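Local coordinates for protein fatty acid CoA ligase (Marinactinospora thermotolerans, PDB 6SQ8) that is a two-domain member of the AMP-binding enzyme family (ANL clan), modelled with adenosine monophosphate held in its nucleotide pocket, at residues A458-R461 with D462-D466; R410-E413 with H414-E418; A275-P279 with S280-A284. One frame throughout, in Å; residues are numbered along the deposited sequence.

Contact 1 (A458-R461 with D462-D466)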
loop_
_atom_site.group_PDB
_atom_site.type_symbol
_atom_site.label_atom_id
_atom_site.label_comp_id
_atom_site.label_asym_id
_atom_site.label_seq_id
_atom_site.Cartn_x
_atom_site.Cartn_y
_atom_site.Cartn_z
ATOM N N ALA A 458 -26.746 -20.757 -4.658
ATOM C CA ALA A 458 -28.062 -20.305 -5.118
ATOM C C ALA A 458 -28.108 -18.780 -5.182
ATOM O O ALA A 458 -28.748 -18.193 -6.072
ATOM C CB ALA A 458 -29.128 -20.840 -4.200
ATOM N N LEU A 459 -27.411 -18.152 -4.233
ATOM C CA LEU A 459 -27.313 -16.713 -4.143
ATOM C C LEU A 459 -26.535 -16.175 -5.350
ATOM O O LEU A 459 -26.941 -15.192 -5.993
ATOM C CB LEU A 459 -26.627 -16.396 -2.813
ATOM C CG LEU A 459 -26.748 -14.962 -2.307
ATOM C CD1 LEU A 459 -28.192 -14.466 -2.275
ATOM C CD2 LEU A 459 -26.150 -14.876 -0.898
ATOM N N VAL A 460 -25.424 -16.841 -5.685
ATOM C CA VAL A 460 -24.629 -16.450 -6.840
ATOM C C VAL A 460 -25.486 -16.630 -8.090
ATOM O O VAL A 460 -25.501 -15.774 -8.951
ATOM C CB VAL A 460 -23.300 -17.229 -6.938
ATOM C CG1 VAL A 460 -22.632 -17.063 -8.295
ATOM C CG2 VAL A 460 -22.340 -16.836 -5.821
ATOM N N ARG A 461 -26.222 -17.742 -8.160
ATOM C CA ARG A 461 -26.981 -18.065 -9.345
ATOM C C ARG A 461 -28.063 -17.009 -9.582
ATOM O O ARG A 461 -28.344 -16.705 -10.722
ATOM C CB ARG A 461 -27.605 -19.457 -9.284
ATOM C CG ARG A 461 -28.061 -19.958 -10.659
ATOM C CD ARG A 461 -28.724 -21.329 -10.619
ATOM N NE ARG A 461 -27.971 -22.312 -9.843
ATOM C CZ ARG A 461 -26.948 -23.018 -10.306
ATOM N NH1 ARG A 461 -26.624 -22.952 -11.592
ATOM N NH2 ARG A 461 -26.282 -23.795 -9.470
ATOM N N ASP A 462 -28.676 -16.484 -8.515
ATOM C CA ASP A 462 -29.791 -15.523 -8.653
ATOM C C ASP A 462 -29.262 -14.166 -9.151
ATOM O O ASP A 462 -29.905 -13.530 -9.983
ATOM C CB ASP A 462 -30.597 -15.343 -7.359
ATOM C CG ASP A 462 -31.873 -14.508 -7.537
ATOM O OD1 ASP A 462 -32.462 -14.569 -8.642
ATOM O OD2 ASP A 462 -32.286 -13.782 -6.577
ATOM N N HIS A 463 -28.096 -13.750 -8.642
ATOM C CA HIS A 463 -27.569 -12.413 -8.840
ATOM C C HIS A 463 -26.739 -12.342 -10.125
ATOM O O HIS A 463 -26.845 -11.369 -10.850
ATOM C CB HIS A 463 -26.759 -11.955 -7.611
ATOM C CG HIS A 463 -27.607 -11.447 -6.492
ATOM N ND1 HIS A 463 -28.117 -12.279 -5.521
ATOM C CD2 HIS A 463 -28.038 -10.210 -6.182
ATOM C CE1 HIS A 463 -28.824 -11.581 -4.660
ATOM N NE2 HIS A 463 -28.787 -10.310 -5.037
ATOM N N LEU A 464 -25.897 -13.349 -10.373
ATOM C CA LEU A 464 -24.946 -13.319 -11.491
ATOM C C LEU A 464 -25.334 -14.240 -12.657
ATOM O O LEU A 464 -25.148 -13.872 -13.809
ATOM C CB LEU A 464 -23.547 -13.630 -10.959
ATOM C CG LEU A 464 -23.045 -12.629 -9.921
ATOM C CD1 LEU A 464 -21.655 -12.992 -9.403
ATOM C CD2 LEU A 464 -23.045 -11.230 -10.505
ATOM N N GLY A 465 -25.860 -15.430 -12.386
ATOM C CA GLY A 465 -26.238 -16.351 -13.467
ATOM C C GLY A 465 -25.477 -17.647 -13.349
ATOM O O GLY A 465 -24.696 -17.762 -12.440
ATOM N N ASP A 466 -25.752 -18.608 -14.243
ATOM C CA ASP A 466 -25.267 -19.981 -14.106
ATOM C C ASP A 466 -23.735 -20.056 -14.161
ATOM O O ASP A 466 -23.153 -20.825 -13.430
ATOM C CB ASP A 466 -25.854 -20.906 -15.174
ATOM C CG ASP A 466 -27.323 -21.296 -15.000
ATOM O OD1 ASP A 466 -27.707 -21.694 -13.862
ATOM O OD2 ASP A 466 -28.065 -21.223 -16.035
#

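Contact 2 (R410-E413 with H414-E418). With AMP (adenosine monophosphate), chain G.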
loop_
_atom_site.group_PDB
_atom_site.type_symbol
_atom_site.label_atom_id
_atom_site.label_comp_id
_atom_site.label_asym_id
_atom_site.label_seq_id
_atom_site.Cartn_x
_atom_site.Cartn_y
_atom_site.Cartn_z
ATOM N N ARG A 410 -14.124 -11.066 -8.410
ATOM C CA ARG A 410 -14.512 -10.150 -7.330
ATOM C C ARG A 410 -16.039 -9.986 -7.301
ATOM O O ARG A 410 -16.611 -9.861 -6.233
ATOM C CB ARG A 410 -13.781 -8.805 -7.416
ATOM C CG ARG A 410 -12.333 -8.893 -6.961
ATOM C CD ARG A 410 -11.678 -7.566 -6.626
ATOM N NE ARG A 410 -10.262 -7.571 -7.008
ATOM C CZ ARG A 410 -9.514 -6.485 -7.124
ATOM N NH1 ARG A 410 -10.014 -5.314 -6.773
ATOM N NH2 ARG A 410 -8.280 -6.559 -7.578
ATOM N N ARG A 411 -16.695 -10.026 -8.461
ATOM C CA ARG A 411 -18.148 -9.945 -8.521
ATOM C C ARG A 411 -18.746 -11.145 -7.775
ATOM O O ARG A 411 -19.735 -10.988 -7.067
ATOM C CB ARG A 411 -18.687 -9.878 -9.962
ATOM C CG ARG A 411 -18.395 -8.577 -10.701
ATOM C CD ARG A 411 -19.497 -7.875 -11.500
ATOM N NE ARG A 411 -20.498 -8.711 -12.165
ATOM C CZ ARG A 411 -20.497 -9.066 -13.455
ATOM N NH1 ARG A 411 -19.562 -8.626 -14.286
ATOM N NH2 ARG A 411 -21.468 -9.834 -13.926
ATOM N N VAL A 412 -18.137 -12.338 -7.904
ATOM C CA VAL A 412 -18.641 -13.546 -7.262
ATOM C C VAL A 412 -18.429 -13.464 -5.741
ATOM O O VAL A 412 -19.299 -13.886 -4.963
ATOM C CB VAL A 412 -17.999 -14.815 -7.861
ATOM C CG1 VAL A 412 -18.524 -16.100 -7.210
ATOM C CG2 VAL A 412 -18.230 -14.876 -9.355
ATOM N N GLU A 413 -17.279 -12.924 -5.320
ATOM C CA GLU A 413 -16.937 -12.750 -3.902
ATOM C C GLU A 413 -17.903 -11.763 -3.228
ATOM O O GLU A 413 -18.329 -11.997 -2.098
ATOM C CB GLU A 413 -15.496 -12.256 -3.757
ATOM C CG GLU A 413 -14.450 -13.289 -4.155
ATOM C CD GLU A 413 -13.058 -12.748 -4.465
ATOM O OE1 GLU A 413 -12.821 -11.521 -4.267
ATOM O OE2 GLU A 413 -12.223 -13.559 -4.922
ATOM N N HIS A 414 -18.220 -10.659 -3.919
ATOM C CA HIS A 414 -19.130 -9.625 -3.399
ATOM C C HIS A 414 -20.472 -10.270 -3.016
ATOM O O HIS A 414 -20.998 -10.029 -1.923
ATOM C CB HIS A 414 -19.296 -8.457 -4.395
ATOM C CG HIS A 414 -18.079 -7.608 -4.580
ATOM N ND1 HIS A 414 -17.933 -6.727 -5.668
ATOM C CD2 HIS A 414 -16.935 -7.505 -3.848
ATOM C CE1 HIS A 414 -16.767 -6.103 -5.579
ATOM N NE2 HIS A 414 -16.127 -6.567 -4.462
ATOM N N VAL A 415 -21.000 -11.114 -3.914
ATOM C CA VAL A 415 -22.287 -11.792 -3.707
ATOM C C VAL A 415 -22.199 -12.772 -2.528
ATOM O O VAL A 415 -23.061 -12.786 -1.671
ATOM C CB VAL A 415 -22.763 -12.500 -4.992
ATOM C CG1 VAL A 415 -23.972 -13.355 -4.717
ATOM C CG2 VAL A 415 -23.094 -11.533 -6.111
ATOM N N LEU A 416 -21.169 -13.606 -2.510
ATOM C CA LEU A 416 -20.967 -14.565 -1.417
ATOM C C LEU A 416 -20.903 -13.826 -0.071
ATOM O O LEU A 416 -21.544 -14.245 0.878
ATOM C CB LEU A 416 -19.693 -15.390 -1.655
ATOM C CG LEU A 416 -19.755 -16.378 -2.819
ATOM C CD1 LEU A 416 -18.376 -16.939 -3.149
ATOM C CD2 LEU A 416 -20.699 -17.506 -2.519
ATOM N N THR A 417 -20.149 -12.722 -0.013
ATOM C CA THR A 417 -19.873 -12.032 1.255
ATOM C C THR A 417 -21.089 -11.221 1.731
ATOM O O THR A 417 -21.168 -10.899 2.926
ATOM C CB THR A 417 -18.603 -11.174 1.195
ATOM O OG1 THR A 417 -18.689 -10.243 0.115
ATOM C CG2 THR A 417 -17.348 -12.014 1.055
ATOM N N GLU A 418 -22.028 -10.907 0.821
ATOM C CA GLU A 418 -23.288 -10.267 1.188
ATOM C C GLU A 418 -24.083 -11.179 2.122
ATOM O O GLU A 418 -24.849 -10.692 2.935
ATOM C CB GLU A 418 -24.184 -9.973 -0.015
ATOM C CG GLU A 418 -23.946 -8.641 -0.698
ATOM C CD GLU A 418 -23.776 -7.432 0.208
ATOM O OE1 GLU A 418 -24.667 -7.205 1.085
ATOM O OE2 GLU A 418 -22.736 -6.726 0.036
HETATM P P AMP G . 0.723 -4.061 -5.988
HETATM O O1P AMP G . 1.225 -2.655 -5.838
HETATM O O2P AMP G . 0.937 -4.672 -7.380
HETATM O O3P AMP G . 1.200 -4.924 -4.840
HETATM O "O5'" AMP G . -0.894 -3.896 -5.762
HETATM C "C5'" AMP G . -1.836 -3.318 -6.688
HETATM C "C4'" AMP G . -3.158 -4.078 -6.728
HETATM O "O4'" AMP G . -3.787 -4.171 -5.458
HETATM C "C3'" AMP G . -4.177 -3.379 -7.583
HETATM O "O3'" AMP G . -4.019 -3.925 -8.862
HETATM C "C2'" AMP G . -5.550 -3.657 -6.976
HETATM O "O2'" AMP G . -6.311 -4.757 -7.527
HETATM C "C1'" AMP G . -5.207 -3.957 -5.526
HETATM N N9 AMP G . -5.641 -2.807 -4.690
HETATM C C8 AMP G . -4.869 -1.869 -4.094
HETATM N N7 AMP G . -5.641 -0.976 -3.417
HETATM C C5 AMP G . -6.929 -1.347 -3.590
HETATM C C6 AMP G . -8.260 -0.849 -3.162
HETATM N N6 AMP G . -8.380 0.233 -2.386
HETATM N N1 AMP G . -9.344 -1.537 -3.569
HETATM C C2 AMP G . -9.235 -2.645 -4.354
HETATM N N3 AMP G . -8.064 -3.160 -4.794
HETATM C C4 AMP G . -6.913 -2.559 -4.437
#

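Contact 3 (A275-P279 with S280-A284). With AMP (adenosine monophosphate), chain G.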
loop_
_atom_site.group_PDB
_atom_site.type_symbol
_atom_site.label_atom_id
_atom_site.label_comp_id
_atom_site.label_asym_id
_atom_site.label_seq_id
_atom_site.Cartn_x
_atom_site.Cartn_y
_atom_site.Cartn_z
ATOM N N ALA A 275 -5.842 -3.529 -0.734
ATOM C CA ALA A 275 -6.426 -4.844 -0.976
ATOM C C ALA A 275 -7.913 -4.664 -1.269
ATOM O O ALA A 275 -8.506 -3.669 -0.845
ATOM C CB ALA A 275 -6.184 -5.722 0.237
ATOM N N PRO A 276 -8.568 -5.625 -1.961
ATOM C CA PRO A 276 -9.986 -5.485 -2.279
ATOM C C PRO A 276 -10.787 -5.493 -0.971
ATOM O O PRO A 276 -10.461 -6.234 -0.046
ATOM C CB PRO A 276 -10.317 -6.688 -3.177
ATOM C CG PRO A 276 -8.962 -7.234 -3.594
ATOM C CD PRO A 276 -8.029 -6.904 -2.445
ATOM N N ALA A 277 -11.798 -4.622 -0.913
ATOM C CA ALA A 277 -12.605 -4.437 0.270
ATOM C C ALA A 277 -13.834 -5.337 0.159
ATOM O O ALA A 277 -14.324 -5.592 -0.932
ATOM C CB ALA A 277 -12.976 -2.988 0.415
ATOM N N VAL A 278 -14.305 -5.828 1.299
ATOM C CA VAL A 278 -15.533 -6.581 1.383
ATOM C C VAL A 278 -16.669 -5.591 1.606
ATOM O O VAL A 278 -16.789 -5.020 2.688
ATOM C CB VAL A 278 -15.436 -7.626 2.506
ATOM C CG1 VAL A 278 -16.743 -8.338 2.761
ATOM C CG2 VAL A 278 -14.363 -8.645 2.200
ATOM N N PRO A 279 -17.505 -5.323 0.581
ATOM C CA PRO A 279 -18.524 -4.272 0.659
ATOM C C PRO A 279 -19.386 -4.269 1.918
ATOM O O PRO A 279 -19.637 -3.218 2.468
ATOM C CB PRO A 279 -19.394 -4.534 -0.571
ATOM C CG PRO A 279 -18.403 -5.077 -1.568
ATOM C CD PRO A 279 -17.476 -5.955 -0.743
ATOM N N SER A 280 -19.809 -5.449 2.358
ATOM C CA SER A 280 -20.711 -5.585 3.505
ATOM C C SER A 280 -19.978 -5.192 4.791
ATOM O O SER A 280 -20.593 -4.669 5.728
ATOM C CB SER A 280 -21.293 -6.979 3.600
ATOM O OG SER A 280 -20.273 -7.950 3.794
ATOM N N ARG A 281 -18.664 -5.442 4.831
ATOM C CA ARG A 281 -17.870 -5.201 6.024
ATOM C C ARG A 281 -17.535 -3.702 6.096
ATOM O O ARG A 281 -17.426 -3.119 7.185
ATOM C CB ARG A 281 -16.665 -6.145 6.032
ATOM C CG ARG A 281 -16.514 -6.874 7.358
ATOM C CD ARG A 281 -16.466 -8.386 7.248
ATOM N NE ARG A 281 -15.133 -9.013 7.368
ATOM C CZ ARG A 281 -14.490 -9.329 8.522
ATOM N NH1 ARG A 281 -14.908 -8.853 9.688
ATOM N NH2 ARG A 281 -13.425 -10.116 8.488
ATOM N N VAL A 282 -17.400 -3.087 4.914
ATOM C CA VAL A 282 -17.175 -1.665 4.763
ATOM C C VAL A 282 -18.439 -0.928 5.200
ATOM O O VAL A 282 -18.371 0.022 5.980
ATOM C CB VAL A 282 -16.792 -1.327 3.313
ATOM C CG1 VAL A 282 -16.907 0.166 2.995
ATOM C CG2 VAL A 282 -15.406 -1.855 2.982
ATOM N N ALA A 283 -19.593 -1.378 4.695
ATOM C CA ALA A 283 -20.880 -0.787 5.067
ATOM C C ALA A 283 -21.007 -0.771 6.600
ATOM O O ALA A 283 -21.430 0.222 7.184
ATOM C CB ALA A 283 -22.024 -1.530 4.408
ATOM N N ALA A 284 -20.633 -1.884 7.231
ATOM C CA ALA A 284 -20.714 -2.018 8.668
ATOM C C ALA A 284 -19.772 -1.014 9.326
ATOM O O ALA A 284 -20.140 -0.368 10.292
ATOM C CB ALA A 284 -20.374 -3.416 9.100
HETATM P P AMP G . 0.723 -4.061 -5.988
HETATM O O1P AMP G . 1.225 -2.655 -5.838
HETATM O O2P AMP G . 0.937 -4.672 -7.380
HETATM O O3P AMP G . 1.200 -4.924 -4.840
HETATM O "O5'" AMP G . -0.894 -3.896 -5.762
HETATM C "C5'" AMP G . -1.836 -3.318 -6.688
HETATM C "C4'" AMP G . -3.158 -4.078 -6.728
HETATM O "O4'" AMP G . -3.787 -4.171 -5.458
HETATM C "C3'" AMP G . -4.177 -3.379 -7.583
HETATM O "O3'" AMP G . -4.019 -3.925 -8.862
HETATM C "C2'" AMP G . -5.550 -3.657 -6.976
HETATM O "O2'" AMP G . -6.311 -4.757 -7.527
HETATM C "C1'" AMP G . -5.207 -3.957 -5.526
HETATM N N9 AMP G . -5.641 -2.807 -4.690
HETATM C C8 AMP G . -4.869 -1.869 -4.094
HETATM N N7 AMP G . -5.641 -0.976 -3.417
HETATM C C5 AMP G . -6.929 -1.347 -3.590
HETATM C C6 AMP G . -8.260 -0.849 -3.162
HETATM N N6 AMP G . -8.380 0.233 -2.386
HETATM N N1 AMP G . -9.344 -1.537 -3.569
HETATM C C2 AMP G . -9.235 -2.645 -4.354
HETATM N N3 AMP G . -8.064 -3.160 -4.794
HETATM C C4 AMP G . -6.913 -2.559 -4.437
#

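Contact 1 (A458-R461 with D462-D466)
R461 and D466 are joined by a salt bridge that reaches across the C-terminal end of helix 453-463, R461 NH1 lying 2.8 Å from D466 OD1. The carboxylate oxygen sits at the edge of the guanidinium and close to its plane, whereas the arginine approaches OD1 on its anti side, and the two flat groups are turned 52° against each other. With CG anti to the backbone N (chi1 -164°), the arginine chain runs out beside its own carbonyl, and a bend at chi3 brings NH1 round to the aspartate. The same oxygen also lies 3.4 Å from R461 CD, alongside the aliphatic part of the chain. D462 contributes through its backbone: its N-H bonds to A458 O at 3.0 Å, and its CB rests 3.6 Å from that oxygen, while the carboxylate leads away from the turn. This helix is the crossover of a beta-alpha-beta unit in the C-terminal domain, between strands 438-445 and 472-475, and the bonds of V460 mark its end. V460 O receives L464 N at 2.8 Å, with weak bonds from H463 N and G465 N; G465, with positive phi, then turns the chain out of the helix. On the inner side V460 CG1 lies 4.3 Å from L464 CD1, and both side chains pack on helix 409-418, V460 against L416 and L464 against V412 and V415. At the preceding residue, L459 O is gripped from opposite faces of its carbonyl plane by H463 N and by H463 ND1, the latter 3.2 Å away, with the oxygen in the plane of the imidazole ring.

Contact 2 (R410-E413 with H414-E418)
Helix 409-418 of the C-terminal domain carries R410 into the adenosine monophosphate pocket at one end and, through R410 O to H414 N and the bonds that follow, winds away from it. R410 NH2 donates to O2' of the AMP ribose at 2.7 Å, with an N-H...O angle of 156°; the hydroxyl oxygen lies at the edge of the guanidinium, in its plane. NH1 of R410 stands 3.5 Å from AMP N3, so the group reaches both ribose and base. D380, which itself bonds the nucleotide, makes only a long, weak ion pair with R410. One turn on, H414 folds back over the backbone: its N-H bonds to R410 O at 2.9 Å, and the same carbonyl oxygen sits 3.1 Å above one face of the imidazole, shifted toward the rim. A chi1 of -69°, with CG beside the backbone N, brings the ring over that oxygen. V412 and L416 lie side by side and point the same way, CG1 of V412 being 4.1 Å from CD1 of L416, and both also touch V427 of strand 422-432. The carboxylate of E413 is tied elsewhere, OE2 forming a salt bridge with K489 and accepting from V427 N. E413 O takes T417 N at 2.9 Å, and T417 OG1 lies 2.8 Å from E413 O and 3.1 Å from H414 O, its single proton able to serve either.

Contact 3 (A275-P279 with S280-A284)
V278 and P279 meet S280, R281 and V282 at the start of helix 279-289: V278 occupies the N-cap position and P279 is the first helical residue, at the end of the loop that leaves strand 269-273. That loop borders the nucleotide site, where A275 O lies 3.6 Å from N1 of adenosine monophosphate and P276 CA is equally close to its C2. S280 holds OG between its backbone N and carbonyl carbon (chi1 62°), which places the hydroxyl 3.7 Å from V278 CG1 and lets it bond to T417 O of helix 409-418. R281 donates its backbone N-H to V278 O at 2.9 Å, arriving well above the carbonyl plane. Its CB lies against the same valine, 3.9 Å from V278 CG1, and the two side chains cross at a slant; the guanidinium travels on to E255, with which NH1 forms a salt bridge. V282 gives the second bond to V278 O, at 3.0 Å and nearly in line with the C=O, so a single carbonyl holds two N-H groups of the first turn. The CG2 branch of V282 turns back to A277 CB at 3.7 Å, and both side chains also touch Y272 and Y251, closing the loop against the strand and helix 247-255. A283 continues this helical pattern, its N-H bonding to P279 O at 2.9 Å with an N-H...O angle of 165°.

Along the chain the order is contact 3, contact 2, contact 1. Contact 3 belongs to the AMP-binding region, whereas contacts 1 and 2 both belong to the C-terminal domain. Helix 409-418 stands between the other two: the centre of contact 2 is about 10 Å from the centres of contacts 1 and 3, whose own centres are about 20 Å apart; those two do not touch. On one side it packs against helix 453-463 of contact 1; on the other, H414 meets P279 and R410 meets P276. Contacts 2 and 3 both reach adenosine monophosphate, so the nucleotide lies where the two parts of the protein come together, with contact 1 on the outer surface.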